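Local coordinates for protein activated BY transcription factor SSRB (Salmonella enterica, PDB 2WNW) that is of unknown function but belongs to glycosyl hydrolase family 30, whose members join a TIM barrel to a beta sandwich, at residues P147-T152 with K161-C166; Y100-S105 with L114-D119. All coordinates share one frame; numbering follows the deposited sequence.

Contact 1 of 2, residues P147-T152 with K161-C166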
loop_
_atom_site.group_PDB
_atom_site.type_symbol
_atom_site.label_atom_id
_atom_site.label_comp_id
_atom_site.label_asym_id
_atom_site.label_seq_id
_atom_site.Cartn_x
_atom_site.Cartn_y
_atom_site.Cartn_z
ATOM N N PRO A 147 -39.913 1.645 7.836
ATOM C CA PRO A 147 -41.206 1.850 7.168
ATOM C C PRO A 147 -41.420 3.350 6.954
ATOM O O PRO A 147 -40.914 4.161 7.729
ATOM C CB PRO A 147 -42.208 1.264 8.162
ATOM C CG PRO A 147 -41.401 0.205 8.880
ATOM C CD PRO A 147 -40.077 0.900 9.097
ATOM N N ALA A 148 -42.171 3.712 5.918
ATOM C CA ALA A 148 -42.421 5.116 5.607
ATOM C C ALA A 148 -42.952 5.956 6.767
ATOM O O ALA A 148 -42.428 7.038 7.036
ATOM C CB ALA A 148 -43.371 5.229 4.411
ATOM N N PHE A 149 -43.979 5.467 7.459
ATOM C CA PHE A 149 -44.560 6.236 8.556
ATOM C C PHE A 149 -43.625 6.485 9.733
ATOM O O PHE A 149 -43.915 7.322 10.587
ATOM C CB PHE A 149 -45.864 5.592 9.057
ATOM C CG PHE A 149 -45.669 4.338 9.865
ATOM C CD1 PHE A 149 -45.428 3.117 9.242
ATOM C CD2 PHE A 149 -45.756 4.376 11.256
ATOM C CE1 PHE A 149 -45.280 1.946 9.991
ATOM C CE2 PHE A 149 -45.610 3.212 12.014
ATOM C CZ PHE A 149 -45.373 1.996 11.380
ATOM N N MET A 150 -42.500 5.773 9.778
ATOM C CA MET A 150 -41.537 5.952 10.861
ATOM C C MET A 150 -40.474 6.992 10.515
ATOM O O MET A 150 -39.581 7.262 11.318
ATOM C CB MET A 150 -40.841 4.626 11.189
ATOM C CG MET A 150 -41.727 3.586 11.851
ATOM S SD MET A 150 -40.742 2.245 12.563
ATOM C CE MET A 150 -42.026 1.089 12.990
ATOM N N LYS A 151 -40.582 7.583 9.329
ATOM C CA LYS A 151 -39.604 8.564 8.872
ATOM C C LYS A 151 -40.121 9.996 8.783
ATOM O O LYS A 151 -41.326 10.239 8.676
ATOM C CB LYS A 151 -39.056 8.131 7.509
ATOM C CG LYS A 151 -38.530 6.701 7.500
ATOM C CD LYS A 151 -38.154 6.237 6.106
ATOM C CE LYS A 151 -36.998 7.045 5.533
ATOM N NZ LYS A 151 -36.755 6.676 4.113
ATOM N N THR A 152 -39.187 10.940 8.821
ATOM C CA THR A 152 -39.505 12.362 8.751
ATOM C C THR A 152 -40.105 12.774 7.410
ATOM O O THR A 152 -40.801 13.792 7.324
ATOM C CB THR A 152 -38.244 13.213 8.995
ATOM O OG1 THR A 152 -37.218 12.818 8.074
ATOM C CG2 THR A 152 -37.742 13.022 10.413
ATOM N N LYS A 161 -35.178 10.735 7.682
ATOM C CA LYS A 161 -34.542 10.142 8.853
ATOM C C LYS A 161 -35.564 9.402 9.706
ATOM O O LYS A 161 -36.768 9.635 9.594
ATOM C CB LYS A 161 -33.871 11.222 9.704
ATOM C CG LYS A 161 -32.877 12.077 8.943
ATOM C CD LYS A 161 -32.146 13.045 9.859
ATOM C CE LYS A 161 -31.144 12.319 10.746
ATOM N NZ LYS A 161 -30.312 13.269 11.537
ATOM N N LEU A 162 -35.077 8.502 10.553
ATOM C CA LEU A 162 -35.952 7.754 11.442
ATOM C C LEU A 162 -36.409 8.741 12.509
ATOM O O LEU A 162 -35.590 9.449 13.091
ATOM C CB LEU A 162 -35.179 6.600 12.095
ATOM C CG LEU A 162 -35.927 5.734 13.113
ATOM C CD1 LEU A 162 -37.104 5.056 12.439
ATOM C CD2 LEU A 162 -34.976 4.690 13.699
ATOM N N ARG A 163 -37.714 8.821 12.750
ATOM C CA ARG A 163 -38.203 9.738 13.771
ATOM C C ARG A 163 -37.660 9.258 15.108
ATOM O O ARG A 163 -37.681 8.063 15.399
ATOM C CB ARG A 163 -39.734 9.764 13.790
ATOM C CG ARG A 163 -40.342 10.500 12.607
ATOM C CD ARG A 163 -41.834 10.727 12.812
ATOM N NE ARG A 163 -42.610 9.502 12.661
ATOM C CZ ARG A 163 -43.521 9.076 13.532
ATOM N NH1 ARG A 163 -43.774 9.771 14.632
ATOM N NH2 ARG A 163 -44.197 7.961 13.293
ATOM N N ARG A 164 -37.167 10.188 15.916
ATOM C CA ARG A 164 -36.596 9.824 17.206
ATOM C C ARG A 164 -37.537 8.977 18.054
ATOM O O ARG A 164 -37.090 8.083 18.770
ATOM C CB ARG A 164 -36.192 11.078 17.987
ATOM C CG ARG A 164 -35.557 10.766 19.336
ATOM C CD ARG A 164 -34.263 9.972 19.174
ATOM N NE ARG A 164 -33.878 9.303 20.415
ATOM C CZ ARG A 164 -32.720 8.679 20.603
ATOM N NH1 ARG A 164 -31.821 8.635 19.630
ATOM N NH2 ARG A 164 -32.463 8.095 21.767
ATOM N N GLU A 165 -38.836 9.243 17.967
ATOM C CA GLU A 165 -39.795 8.479 18.754
ATOM C C GLU A 165 -40.065 7.090 18.175
ATOM O O GLU A 165 -40.865 6.330 18.725
ATOM C CB GLU A 165 -41.114 9.253 18.909
ATOM C CG GLU A 165 -41.873 9.545 17.621
ATOM C CD GLU A 165 -41.415 10.820 16.923
ATOM O OE1 GLU A 165 -42.169 11.315 16.056
ATOM O OE2 GLU A 165 -40.314 11.326 17.227
ATOM N N CYS A 166 -39.392 6.756 17.074
ATOM C CA CYS A 166 -39.566 5.447 16.444
ATOM C C CYS A 166 -38.326 4.561 16.532
ATOM O O CYS A 166 -38.283 3.491 15.923
ATOM C CB CYS A 166 -39.960 5.606 14.972
ATOM S SG CYS A 166 -41.585 6.354 14.724
#
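R163 reaches across to 147-152 and, edge-on, grips the carbonyl of F149 with two N-H groups of its guanidinium. NH2 gives the stronger bond, 2.8 Å to F149 O, lying close to the guanidinium plane and in the plane of the carbonyl. NE adds a weak one at 3.3 Å to the same F149 O. A bend at chi3 (-73°) turns the head onto this oxygen, while NH1, on the other side of the group, forms a salt bridge with E165 OE1. The guanidinium is thereby held at both sides, and C166 SG sits 3.4 Å above its plane, off-centre.

Next to this grip, the backbones run antiparallel for one step. K151 and L162 form a non-hydrogen-bonded pair. On one flank R163 N gives an almost straight bond (178°) to M150 O at 2.8 Å. On the other, T152 N bonds to K161 O at 2.9 Å. T152 extends the join through its side chain: with chi1 at 55°, OG1 stands between the backbone N and carbonyl carbon and accepts a hydrogen bond from K161 N at 2.9 Å. M150 supplies the apolar part, its CB meeting L162 CD1 and its CG lying 4.0 Å from C166 SG, while CG rests over one face of the F149 ring, near its rim.

Further out, the K151 ammonium lies among four acceptors, D155 O, G159 O, S205 O and S145 OG, which its three protons must share, and K161 NZ forms a salt bridge with E212 of helix 210-227. Both segments belong to the loop after barrel strand 138-143. C166 is the N-cap residue of helix 167-183, where P147 packs on W170, M150 on I173, and L162 on Y167 and W170, while F149 and M150 reach L109 of helix 106-110.

Contact 2 of 2, residues Y100-S105 with L114-D119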
loop_
_atom_site.group_PDB
_atom_site.type_symbol
_atom_site.label_atom_id
_atom_site.label_comp_id
_atom_site.label_asym_id
_atom_site.label_seq_id
_atom_site.Cartn_x
_atom_site.Cartn_y
_atom_site.Cartn_z
ATOM N N TYR A 100 -41.367 -2.138 0.049
ATOM C CA TYR A 100 -42.155 -3.003 0.922
ATOM C C TYR A 100 -41.583 -2.968 2.332
ATOM O O TYR A 100 -40.368 -2.863 2.517
ATOM C CB TYR A 100 -42.227 -4.449 0.388
ATOM C CG TYR A 100 -40.934 -5.241 0.380
ATOM C CD1 TYR A 100 -40.438 -5.828 1.547
ATOM C CD2 TYR A 100 -40.211 -5.409 -0.798
ATOM C CE1 TYR A 100 -39.251 -6.563 1.537
ATOM C CE2 TYR A 100 -39.023 -6.139 -0.820
ATOM C CZ TYR A 100 -38.547 -6.710 0.350
ATOM O OH TYR A 100 -37.353 -7.401 0.328
ATOM N N ALA A 101 -42.470 -3.013 3.322
ATOM C CA ALA A 101 -42.069 -2.987 4.727
ATOM C C ALA A 101 -42.842 -4.067 5.470
ATOM O O ALA A 101 -43.849 -4.569 4.973
ATOM C CB ALA A 101 -42.360 -1.618 5.333
ATOM N N TYR A 102 -42.379 -4.418 6.665
ATOM C CA TYR A 102 -43.029 -5.459 7.456
ATOM C C TYR A 102 -44.263 -4.955 8.204
ATOM O O TYR A 102 -45.061 -5.744 8.708
ATOM C CB TYR A 102 -42.003 -6.063 8.415
ATOM C CG TYR A 102 -40.787 -6.594 7.682
ATOM C CD1 TYR A 102 -39.501 -6.386 8.178
ATOM C CD2 TYR A 102 -40.925 -7.298 6.484
ATOM C CE1 TYR A 102 -38.380 -6.863 7.498
ATOM C CE2 TYR A 102 -39.811 -7.783 5.796
ATOM C CZ TYR A 102 -38.542 -7.561 6.310
ATOM O OH TYR A 102 -37.435 -8.038 5.645
ATOM N N VAL A 103 -44.410 -3.637 8.266
ATOM C CA VAL A 103 -45.560 -2.999 8.905
ATOM C C VAL A 103 -45.757 -1.679 8.154
ATOM O O VAL A 103 -44.794 -0.955 7.907
ATOM C CB VAL A 103 -45.313 -2.747 10.419
ATOM C CG1 VAL A 103 -44.167 -1.770 10.618
ATOM C CG2 VAL A 103 -46.583 -2.218 11.065
ATOM N N ASP A 104 -46.996 -1.363 7.786
ATOM C CA ASP A 104 -47.248 -0.154 7.006
ATOM C C ASP A 104 -47.962 1.019 7.661
ATOM O O ASP A 104 -48.039 2.097 7.070
ATOM C CB ASP A 104 -47.989 -0.531 5.728
ATOM C CG ASP A 104 -47.198 -1.489 4.865
ATOM O OD1 ASP A 104 -46.104 -1.101 4.399
ATOM O OD2 ASP A 104 -47.666 -2.631 4.662
ATOM N N SER A 105 -48.490 0.827 8.864
ATOM C CA SER A 105 -49.174 1.917 9.548
ATOM C C SER A 105 -48.959 1.821 11.045
ATOM O O SER A 105 -48.635 0.755 11.566
ATOM C CB SER A 105 -50.677 1.879 9.257
ATOM O OG SER A 105 -51.289 0.761 9.879
ATOM N N LEU A 114 -47.612 -7.669 11.731
ATOM C CA LEU A 114 -46.494 -7.582 10.797
ATOM C C LEU A 114 -46.713 -8.585 9.673
ATOM O O LEU A 114 -47.473 -9.540 9.824
ATOM C CB LEU A 114 -45.180 -7.922 11.509
ATOM C CG LEU A 114 -44.871 -7.264 12.856
ATOM C CD1 LEU A 114 -43.490 -7.711 13.323
ATOM C CD2 LEU A 114 -44.927 -5.753 12.730
ATOM N N SER A 115 -46.045 -8.373 8.546
ATOM C CA SER A 115 -46.167 -9.292 7.426
ATOM C C SER A 115 -44.818 -9.561 6.777
ATOM O O SER A 115 -44.119 -8.636 6.367
ATOM C CB SER A 115 -47.128 -8.749 6.370
ATOM O OG SER A 115 -47.149 -9.613 5.243
ATOM N N PHE A 116 -44.467 -10.839 6.688
ATOM C CA PHE A 116 -43.212 -11.263 6.080
ATOM C C PHE A 116 -43.504 -12.163 4.883
ATOM O O PHE A 116 -42.594 -12.769 4.320
ATOM C CB PHE A 116 -42.371 -12.042 7.093
ATOM C CG PHE A 116 -41.853 -11.207 8.225
ATOM C CD1 PHE A 116 -40.737 -10.398 8.055
ATOM C CD2 PHE A 116 -42.482 -11.227 9.465
ATOM C CE1 PHE A 116 -40.251 -9.622 9.104
ATOM C CE2 PHE A 116 -42.003 -10.452 10.521
ATOM C CZ PHE A 116 -40.886 -9.648 10.339
ATOM N N SER A 117 -44.775 -12.247 4.496
ATOM C CA SER A 117 -45.171 -13.101 3.379
ATOM C C SER A 117 -44.357 -12.833 2.115
ATOM O O SER A 117 -43.990 -13.762 1.393
ATOM C CB SER A 117 -46.666 -12.930 3.086
ATOM O OG SER A 117 -46.970 -11.596 2.720
ATOM N N ARG A 118 -44.066 -11.566 1.854
ATOM C CA ARG A 118 -43.301 -11.201 0.674
ATOM C C ARG A 118 -41.892 -11.796 0.702
ATOM O O ARG A 118 -41.423 -12.343 -0.301
ATOM C CB ARG A 118 -43.240 -9.683 0.548
ATOM C CG ARG A 118 -42.620 -9.215 -0.738
ATOM C CD ARG A 118 -43.228 -7.901 -1.177
ATOM N NE ARG A 118 -42.506 -7.333 -2.309
ATOM C CZ ARG A 118 -42.902 -6.257 -2.979
ATOM N NH1 ARG A 118 -44.022 -5.634 -2.632
ATOM N NH2 ARG A 118 -42.166 -5.791 -3.979
ATOM N N ASP A 119 -41.214 -11.695 1.842
ATOM C CA ASP A 119 -39.877 -12.262 1.958
ATOM C C ASP A 119 -39.955 -13.786 1.884
ATOM O O ASP A 119 -39.046 -14.439 1.370
ATOM C CB ASP A 119 -39.215 -11.863 3.282
ATOM C CG ASP A 119 -38.726 -10.424 3.290
ATOM O OD1 ASP A 119 -37.826 -10.113 4.098
ATOM O OD2 ASP A 119 -39.238 -9.602 2.500
HETATM O O HOH W 1 -36.412 -8.003 2.678
HETATM O O HOH W 2 -43.891 -7.533 3.677
#
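Two tyrosines of 100-105 reach the opening of a helix in 114-119, each by a different conformation. Y102 places CG anti to its carbonyl carbon (chi1 -56°), and its ring receives F116 CE1 3.3 Å above its centre. The two rings are oblique, with planes 41° apart, and F116 meets Y102 through CE1 and the adjoining CD1. Beyond the ring, the Y102 hydroxyl donates to D119 OD1 at 2.6 Å, meeting that oxygen from above the carboxylate plane, and accepts from Q91 N.

Y100 takes the crowded position, CG between backbone N and carbonyl carbon (chi1 67°), which turns its ring toward R118. The arginine, bent at chi2, runs obliquely across it: CD makes an off-centre CH-pi contact, and Y100 CD2 lies 3.2 Å over one face of the guanidinium, to one side of its centre; NH2 forms a salt bridge with E54. A water 2.6 Å from Y100 OH can also donate to D119 OD1. With Y181 OH also hydrogen-bonded to it, OD1 is held by several groups, an environment that would favour the charged carboxylate.

The main chains join where S115 N meets a lone pair of Y102 O at 2.8 Å; a second water donates to both A101 O and S115 O.

F116 is the N-cap residue of helix 117-122, and D119 lies in its first turn. The arrangement belongs to a beta-alpha loop of a TIM barrel: the chain leaves strand 85-90, makes an excursion through helix 106-110, and is tied back on itself as the next helix begins.

How the contacts relate
The two contacts follow one another along the chain, contact 2 first, in successive beta-alpha loops after the second and third strands of the barrel. Their centres are about 16 Å apart, but the loops touch directly: P147 CB lies 3.4 Å from V103 O, and the F149 ring runs along the backbone carbonyls of 103-105, with CZ 3.5 Å from S105 O. Helix 167-183 backs both, since I173 meets M150 of contact 1 as well as Y102 and V103 of contact 2; L109 of helix 106-110 is likewise shared. Both lie toward the periphery on one side of the chain, their centres 28 and 26 Å from its middle.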